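Long-range contacts in glutamate--tRNA ligase (Methanothermobacter thermautotrophicus, PDB 3AII), which probably attaches glutamate to tRNA in two steps, activating the amino acid with ATP and passing it to the acceptor end, as a non-discriminating archaeal enzyme: residues A[361-371]-A[389-400]; A[413-422]-A[464-475]. All coordinates share one frame; numbering follows the deposited sequence.

Contact 1: A[361-371]-A[389-400]; sequences RGIRPEAIRKL and IYGLNRSILEEE
The carboxamide of Asn393 grips the backbone ahead of helix 365-371 at two points. Its OD1 accepts from the N of Arg364, the N-cap residue, at 2.8 Å, and its ND2 gives a longer bond of 3.2 Å to Gly362 O while also hydrogen-bonded to His552 NE2. A leucine here would probably leave the Arg364 N-H and the Gly362 carbonyl without these mates and the turn less firmly set. Just before this turn, Arg361 NH2 donates to Tyr390 OH at 2.8 Å, nearly straight and in the guanidinium plane, which stands 75° to the ring. In one of two conformers Arg364, bent at chi2 (-88°), has Ile396 CG2 over one guanidinium face, off toward its rim, and a salt bridge from NH1 to Glu400 OE2 (2.8 Å), doubtful as a constant feature. Apolar contact fills the middle. Ala367 CB sits against Leu392 CB and Ile396 CD1; Leu392 CD1 touches Leu371 CB, and Leu371 CD2 presses tightly on Ile389 CG1 (3.5 Å). Ile368 CD1 and Ile363 CG2 both rest on Ile389 CG2. The axes pass 8.6 Å apart at 130°, a helix pair in the enzyme's catalytic part; the Schellman motif at Gly362 ends helix 355-360 before Arg364 caps the next.

Contact 2: A[413-422]-A[464-475]; sequences LEVVGLPGPV and VNVIYSGGELRY
Strand 413-416 runs parallel to strand 472-475, their axes 32° apart, and two backbone bonds flank the pairing of Val416 with Arg474. Val416 N gives to Leu473 O at 2.8 Å, in the carbonyl plane, and Val416 O receives Tyr475 N at the same length. One step earlier the strands diverge: a water bridges Glu414 O and Leu473 N. The type II turn from Val415 to Leu418, with Gly417 at positive phi, then leads the chain across the Tyr475 ring. Strand 472-475 is itself joined to 464-469 by a beta hairpin with a type I' turn at Gly470-Gly471, and its pairing with 413-416 closes a six-stranded mixed sheet on itself, consistent with the beta-barrel anticodon-binding domain of this family. On the face bearing Val415 and Leu473, Val415 CG1 meets Val466 CG1 at 3.9 Å, and Leu473 CD2 fits between Leu413 CB and Val415 CG2. Leu413 CD1 reaches Tyr468 CE1 at 3.8 Å. On the face bearing Val416 and Arg474, the arginine in one of its two conformers bends at chi3 (-65°), laying a guanidinium face over Val416 CG1, 3.5 Å from NH1. Pro419 makes a CH-pi contact, CD standing 3.4 Å above the centroid of the Tyr475 ring, while Leu418 CD1 approaches Tyr475 CD1 obliquely at 3.8 Å. Val422 CG2 and Val464 CG1 touch at 4.1 Å.

How the contacts relate
From the N terminus, the chain first reaches contact 1, where helix 365-375 and helix 386-397 fold back on each other and close a short loop of 17 residues. It then enters the beta-rich region, and contact 2 closes a longer excursion of 41 residues, which holds several strands and no helix. The two are in series, neither nested nor crossed, with centres 39 Å apart and nearest atoms about 24 Å apart. Contact 1 lies in the catalytic part of the enzyme yet also meets the C-terminal strand 546-552 through His552, whereas contact 2 pairs the first and last strands of a sheet in the anticodon-binding part, closing it on itself.

Contact 1: A[361-371]-A[389-400]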
# COMPACT_ATOMS: atom_id res chain seq x y z
N ARG A 361 3.35 2.59 -11.24
CA ARG A 361 3.33 3.98 -11.72
C ARG A 361 4.69 4.68 -11.59
O ARG A 361 4.85 5.81 -12.07
CB ARG A 361 2.27 4.77 -10.94
CG ARG A 361 0.86 4.35 -11.28
CD ARG A 361 -0.15 4.94 -10.31
NE ARG A 361 0.03 6.37 -10.14
CZ ARG A 361 -0.44 7.06 -9.11
NH1 ARG A 361 -1.12 6.45 -8.13
NH2 ARG A 361 -0.24 8.37 -9.05
N GLY A 362 5.64 4.03 -10.94
CA GLY A 362 6.97 4.61 -10.75
C GLY A 362 7.16 5.34 -9.43
O GLY A 362 8.11 6.11 -9.27
N ILE A 363 6.26 5.10 -8.48
CA ILE A 363 6.51 5.58 -7.12
C ILE A 363 7.59 4.70 -6.47
O ILE A 363 7.47 3.48 -6.44
CB ILE A 363 5.24 5.53 -6.26
CG1 ILE A 363 4.10 6.31 -6.92
CG2 ILE A 363 5.55 6.04 -4.86
CD1 ILE A 363 4.41 7.77 -7.17
N ARG A 364 8.63 5.33 -5.92
CA ARG A 364 9.77 4.62 -5.33
C ARG A 364 9.50 4.18 -3.89
O ARG A 364 8.90 4.92 -3.11
CB ARG A 364 11.00 5.54 -5.31
CG ARG A 364 11.54 5.92 -6.68
CD ARG A 364 12.55 4.90 -7.19
NE ARG A 364 13.34 5.44 -8.29
CZ ARG A 364 14.63 5.73 -8.21
NH1 ARG A 364 15.26 6.22 -9.26
NH2 ARG A 364 15.30 5.52 -7.08
N PRO A 365 9.98 2.99 -3.51
CA PRO A 365 9.73 2.56 -2.13
C PRO A 365 10.44 3.47 -1.13
O PRO A 365 9.95 3.62 -0.01
CB PRO A 365 10.30 1.13 -2.09
CG PRO A 365 11.23 1.03 -3.26
CD PRO A 365 10.67 1.96 -4.31
N GLU A 366 11.56 4.07 -1.54
CA GLU A 366 12.31 5.00 -0.70
C GLU A 366 11.46 6.21 -0.31
O GLU A 366 11.62 6.77 0.78
CB GLU A 366 13.56 5.47 -1.45
CG GLU A 366 14.66 4.41 -1.62
CD GLU A 366 14.34 3.35 -2.67
OE1 GLU A 366 13.57 3.62 -3.63
OE2 GLU A 366 14.88 2.22 -2.55
N ALA A 367 10.59 6.63 -1.23
CA ALA A 367 9.69 7.75 -0.97
C ALA A 367 8.70 7.38 0.13
O ALA A 367 8.42 8.18 1.03
CB ALA A 367 8.93 8.15 -2.24
N ILE A 368 8.19 6.16 0.07
CA ILE A 368 7.28 5.66 1.09
C ILE A 368 7.98 5.55 2.44
O ILE A 368 7.43 5.96 3.47
CB ILE A 368 6.71 4.28 0.69
CG1 ILE A 368 5.94 4.39 -0.62
CG2 ILE A 368 5.81 3.74 1.79
CD1 ILE A 368 4.89 5.46 -0.62
N ARG A 369 9.18 4.99 2.43
CA ARG A 369 9.94 4.85 3.67
C ARG A 369 10.19 6.21 4.29
O ARG A 369 10.01 6.39 5.49
CB ARG A 369 11.25 4.10 3.45
CG ARG A 369 12.04 3.89 4.74
CD ARG A 369 13.29 3.04 4.53
NE ARG A 369 12.97 1.67 4.13
CZ ARG A 369 12.76 0.66 4.98
NH1 ARG A 369 12.50 -0.55 4.51
NH2 ARG A 369 12.81 0.85 6.30
N LYS A 370 10.60 7.18 3.47
CA LYS A 370 10.92 8.51 3.99
C LYS A 370 9.69 9.17 4.61
O LYS A 370 9.79 9.79 5.67
CB LYS A 370 11.53 9.40 2.90
CG LYS A 370 11.81 10.81 3.39
CD LYS A 370 12.78 11.57 2.50
CE LYS A 370 12.97 13.00 3.02
NZ LYS A 370 14.06 13.73 2.33
N LEU A 371 8.55 9.03 3.95
CA LEU A 371 7.29 9.59 4.45
C LEU A 371 6.98 9.03 5.83
O LEU A 371 6.77 9.78 6.79
CB LEU A 371 6.15 9.25 3.51
CG LEU A 371 4.77 9.70 4.02
CD1 LEU A 371 4.71 11.22 4.10
CD2 LEU A 371 3.66 9.16 3.14
N ILE A 389 3.21 12.32 -0.93
CA ILE A 389 4.02 11.21 -1.40
C ILE A 389 4.66 11.60 -2.74
O ILE A 389 5.84 11.31 -2.99
CB ILE A 389 3.17 9.93 -1.57
CG1 ILE A 389 2.71 9.41 -0.21
CG2 ILE A 389 3.95 8.85 -2.31
CD1 ILE A 389 1.72 8.28 -0.30
N TYR A 390 3.90 12.30 -3.57
CA TYR A 390 4.40 12.70 -4.88
C TYR A 390 5.58 13.66 -4.73
O TYR A 390 6.54 13.60 -5.50
CB TYR A 390 3.30 13.36 -5.72
CG TYR A 390 2.13 12.47 -6.04
CD1 TYR A 390 2.25 11.09 -6.04
CD2 TYR A 390 0.89 13.01 -6.39
CE1 TYR A 390 1.18 10.27 -6.34
CE2 TYR A 390 -0.19 12.19 -6.69
CZ TYR A 390 -0.03 10.82 -6.67
OH TYR A 390 -1.09 10.01 -6.98
N GLY A 391 5.49 14.55 -3.75
CA GLY A 391 6.56 15.49 -3.48
C GLY A 391 7.88 14.81 -3.17
O GLY A 391 8.93 15.21 -3.65
N LEU A 392 7.82 13.76 -2.35
CA LEU A 392 9.01 13.01 -1.99
C LEU A 392 9.53 12.23 -3.19
O LEU A 392 10.73 12.15 -3.43
CB LEU A 392 8.71 12.05 -0.84
CG LEU A 392 8.50 12.71 0.52
CD1 LEU A 392 7.98 11.68 1.50
CD2 LEU A 392 9.79 13.34 1.01
N ASN A 393 8.60 11.65 -3.94
CA ASN A 393 8.99 10.89 -5.12
C ASN A 393 9.60 11.78 -6.19
O ASN A 393 10.59 11.42 -6.84
CB ASN A 393 7.78 10.16 -5.71
CG ASN A 393 8.19 8.95 -6.51
OD1 ASN A 393 8.88 8.07 -5.99
ND2 ASN A 393 7.79 8.91 -7.78
N ARG A 394 9.01 12.95 -6.37
CA ARG A 394 9.50 13.92 -7.35
C ARG A 394 10.95 14.32 -7.05
O ARG A 394 11.78 14.39 -7.95
CB ARG A 394 8.59 15.15 -7.38
CG ARG A 394 9.00 16.22 -8.38
CD ARG A 394 8.00 17.38 -8.37
NE ARG A 394 6.64 16.92 -8.65
CZ ARG A 394 5.65 16.89 -7.76
NH1 ARG A 394 4.45 16.44 -8.12
NH2 ARG A 394 5.84 17.33 -6.52
N SER A 395 11.26 14.53 -5.77
CA SER A 395 12.62 14.87 -5.37
C SER A 395 13.61 13.80 -5.80
O SER A 395 14.75 14.11 -6.15
CB SER A 395 12.70 15.13 -3.87
OG SER A 395 11.92 16.28 -3.57
N ILE A 396 13.18 12.55 -5.79
CA ILE A 396 14.03 11.46 -6.26
C ILE A 396 14.10 11.42 -7.79
O ILE A 396 15.18 11.42 -8.37
CB ILE A 396 13.54 10.10 -5.75
CG1 ILE A 396 13.59 10.06 -4.22
CG2 ILE A 396 14.39 8.97 -6.34
CD1 ILE A 396 12.92 8.84 -3.62
N LEU A 397 12.94 11.39 -8.44
CA LEU A 397 12.91 11.23 -9.88
C LEU A 397 13.52 12.42 -10.63
O LEU A 397 14.13 12.25 -11.68
CB LEU A 397 11.48 10.99 -10.37
CG LEU A 397 10.82 9.69 -9.93
CD1 LEU A 397 9.47 9.52 -10.63
CD2 LEU A 397 11.75 8.53 -10.24
N GLU A 398 13.36 13.63 -10.10
CA GLU A 398 13.78 14.79 -10.87
C GLU A 398 15.30 14.83 -11.02
O GLU A 398 15.81 15.57 -11.85
CB GLU A 398 13.24 16.10 -10.29
CG GLU A 398 13.91 16.54 -9.02
CD GLU A 398 13.19 17.71 -8.37
OE1 GLU A 398 12.19 18.19 -8.95
OE2 GLU A 398 13.62 18.14 -7.28
N GLU A 399 16.00 14.03 -10.24
CA GLU A 399 17.46 14.05 -10.30
C GLU A 399 18.04 13.03 -11.26
O GLU A 399 19.24 13.05 -11.54
CB GLU A 399 18.07 13.85 -8.91
CG GLU A 399 17.84 15.03 -7.97
CD GLU A 399 18.30 16.35 -8.56
OE1 GLU A 399 17.77 17.41 -8.13
OE2 GLU A 399 19.18 16.35 -9.45
N GLU A 400 17.20 12.14 -11.78
CA GLU A 400 17.74 11.07 -12.61
C GLU A 400 16.88 10.64 -13.79
O GLU A 400 17.38 10.01 -14.72
CB GLU A 400 18.07 9.84 -11.76
CG GLU A 400 16.85 9.20 -11.11
CD GLU A 400 17.22 7.96 -10.31
OE1 GLU A 400 17.33 8.07 -9.07
OE2 GLU A 400 17.39 6.88 -10.92

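Contact 2: A[413-422]-A[464-475]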
# COMPACT_ATOMS: atom_id res chain seq x y z
N LEU A 413 0.81 19.72 -37.41
CA LEU A 413 0.83 21.05 -38.00
C LEU A 413 2.11 21.30 -38.80
O LEU A 413 3.21 20.97 -38.36
CB LEU A 413 0.71 22.12 -36.92
CG LEU A 413 -0.59 22.14 -36.12
CD1 LEU A 413 -0.47 22.96 -34.84
CD2 LEU A 413 -1.70 22.69 -37.02
N GLU A 414 1.95 21.88 -39.99
CA GLU A 414 3.10 22.30 -40.78
C GLU A 414 3.61 23.62 -40.24
O GLU A 414 2.82 24.52 -39.95
CB GLU A 414 2.68 22.49 -42.24
CG GLU A 414 3.77 23.05 -43.10
CD GLU A 414 3.37 23.09 -44.56
OE1 GLU A 414 2.16 23.05 -44.84
OE2 GLU A 414 4.28 23.17 -45.42
N VAL A 415 4.93 23.75 -40.08
CA VAL A 415 5.48 25.05 -39.73
C VAL A 415 5.61 25.85 -41.02
O VAL A 415 6.61 25.74 -41.74
CB VAL A 415 6.85 24.94 -39.00
CG1 VAL A 415 7.39 26.32 -38.64
CG2 VAL A 415 6.69 24.06 -37.75
N VAL A 416 4.58 26.61 -41.35
CA VAL A 416 4.53 27.33 -42.63
C VAL A 416 5.57 28.44 -42.66
O VAL A 416 5.64 29.26 -41.75
CB VAL A 416 3.13 27.93 -42.86
CG1 VAL A 416 3.11 28.78 -44.13
CG2 VAL A 416 2.08 26.81 -42.93
N GLY A 417 6.40 28.45 -43.69
CA GLY A 417 7.42 29.48 -43.81
C GLY A 417 8.74 29.18 -43.12
O GLY A 417 9.61 30.05 -43.05
N LEU A 418 8.90 27.96 -42.61
CA LEU A 418 10.18 27.56 -42.04
C LEU A 418 11.26 27.74 -43.11
O LEU A 418 11.14 27.18 -44.21
CB LEU A 418 10.14 26.11 -41.58
CG LEU A 418 11.40 25.55 -40.92
CD1 LEU A 418 11.67 26.27 -39.60
CD2 LEU A 418 11.27 24.05 -40.71
N PRO A 419 12.29 28.55 -42.83
CA PRO A 419 13.30 28.83 -43.86
C PRO A 419 14.07 27.59 -44.31
O PRO A 419 14.44 27.48 -45.48
CB PRO A 419 14.24 29.83 -43.17
CG PRO A 419 13.39 30.49 -42.12
CD PRO A 419 12.48 29.38 -41.62
N GLY A 420 14.30 26.66 -43.39
CA GLY A 420 15.02 25.44 -43.72
C GLY A 420 15.09 24.58 -42.48
O GLY A 420 14.63 25.00 -41.42
N PRO A 421 15.65 23.37 -42.61
CA PRO A 421 15.64 22.45 -41.46
C PRO A 421 16.44 22.99 -40.29
O PRO A 421 17.43 23.72 -40.45
CB PRO A 421 16.30 21.17 -42.01
CG PRO A 421 16.42 21.39 -43.51
CD PRO A 421 16.45 22.86 -43.73
N VAL A 422 16.00 22.63 -39.09
CA VAL A 422 16.67 23.05 -37.87
C VAL A 422 16.95 21.81 -37.04
O VAL A 422 16.05 21.04 -36.75
CB VAL A 422 15.76 23.97 -37.04
CG1 VAL A 422 16.44 24.36 -35.74
CG2 VAL A 422 15.37 25.21 -37.87
N VAL A 464 12.17 26.82 -32.50
CA VAL A 464 11.79 28.02 -33.26
C VAL A 464 10.60 28.68 -32.62
O VAL A 464 9.91 28.07 -31.81
CB VAL A 464 11.41 27.69 -34.72
CG1 VAL A 464 12.62 27.20 -35.51
CG2 VAL A 464 10.27 26.66 -34.76
N ASN A 465 10.33 29.92 -32.99
CA ASN A 465 9.15 30.63 -32.50
C ASN A 465 8.13 30.70 -33.63
O ASN A 465 8.48 30.96 -34.77
CB ASN A 465 9.53 32.04 -32.06
CG ASN A 465 10.75 32.06 -31.15
OD1 ASN A 465 10.85 31.25 -30.24
ND2 ASN A 465 11.69 32.97 -31.41
N VAL A 466 6.87 30.42 -33.31
CA VAL A 466 5.83 30.41 -34.32
C VAL A 466 4.60 31.13 -33.79
O VAL A 466 4.52 31.44 -32.60
CB VAL A 466 5.43 28.98 -34.65
CG1 VAL A 466 6.61 28.23 -35.28
CG2 VAL A 466 4.91 28.25 -33.40
N ILE A 467 3.66 31.42 -34.69
CA ILE A 467 2.37 31.95 -34.30
C ILE A 467 1.28 31.02 -34.81
O ILE A 467 1.24 30.66 -35.99
CB ILE A 467 2.17 33.39 -34.82
CG1 ILE A 467 3.24 34.30 -34.22
CG2 ILE A 467 0.77 33.91 -34.45
CD1 ILE A 467 3.34 35.63 -34.84
N TYR A 468 0.41 30.59 -33.90
CA TYR A 468 -0.69 29.70 -34.23
C TYR A 468 -1.96 30.55 -34.33
O TYR A 468 -2.40 31.13 -33.34
CB TYR A 468 -0.83 28.63 -33.14
CG TYR A 468 -1.85 27.54 -33.44
CD1 TYR A 468 -1.87 26.90 -34.67
CD2 TYR A 468 -2.78 27.15 -32.48
CE1 TYR A 468 -2.80 25.91 -34.94
CE2 TYR A 468 -3.71 26.17 -32.75
CZ TYR A 468 -3.71 25.54 -33.97
OH TYR A 468 -4.63 24.55 -34.26
N SER A 469 -2.54 30.63 -35.52
CA SER A 469 -3.81 31.32 -35.65
C SER A 469 -4.56 30.87 -36.89
O SER A 469 -3.94 30.49 -37.88
CB SER A 469 -3.63 32.84 -35.64
OG SER A 469 -2.95 33.30 -36.79
N GLY A 470 -5.88 30.86 -36.80
CA GLY A 470 -6.72 30.38 -37.88
C GLY A 470 -6.44 28.93 -38.20
O GLY A 470 -6.70 28.48 -39.32
N GLY A 471 -5.91 28.20 -37.23
CA GLY A 471 -5.62 26.79 -37.41
C GLY A 471 -4.35 26.54 -38.19
O GLY A 471 -4.07 25.43 -38.62
N GLU A 472 -3.56 27.60 -38.37
CA GLU A 472 -2.32 27.47 -39.12
C GLU A 472 -1.12 27.85 -38.27
O GLU A 472 -1.17 28.80 -37.51
CB GLU A 472 -2.37 28.36 -40.36
CG GLU A 472 -1.07 28.39 -41.13
CD GLU A 472 -1.18 29.21 -42.40
OE1 GLU A 472 -1.31 30.45 -42.30
OE2 GLU A 472 -1.12 28.61 -43.48
N LEU A 473 -0.05 27.09 -38.40
CA LEU A 473 1.14 27.38 -37.62
C LEU A 473 2.16 28.07 -38.52
O LEU A 473 2.62 27.47 -39.49
CB LEU A 473 1.69 26.07 -37.05
CG LEU A 473 2.67 26.16 -35.88
CD1 LEU A 473 1.98 26.71 -34.64
CD2 LEU A 473 3.28 24.79 -35.59
N ARG A 474 2.51 29.33 -38.22
CA ARG A 474 3.43 30.08 -39.08
C ARG A 474 4.75 30.45 -38.41
O ARG A 474 4.76 30.94 -37.29
CB ARG A 474 2.77 31.35 -39.62
CG ARG A 474 3.75 32.30 -40.27
CD ARG A 474 3.06 33.43 -41.02
NE ARG A 474 2.28 32.95 -42.16
CZ ARG A 474 2.81 32.55 -43.31
NH1 ARG A 474 2.02 32.13 -44.30
NH2 ARG A 474 4.13 32.55 -43.48
N TYR A 475 5.85 30.21 -39.12
CA TYR A 475 7.19 30.54 -38.64
C TYR A 475 7.33 32.03 -38.36
O TYR A 475 6.86 32.86 -39.16
CB TYR A 475 8.23 30.15 -39.70
CG TYR A 475 9.64 30.46 -39.28
CD1 TYR A 475 10.34 29.60 -38.45
CD2 TYR A 475 10.28 31.62 -39.72
CE1 TYR A 475 11.63 29.88 -38.05
CE2 TYR A 475 11.57 31.91 -39.32
CZ TYR A 475 12.24 31.03 -38.50
OH TYR A 475 13.54 31.30 -38.11
O HOH W 1 0.10 24.90 -40.10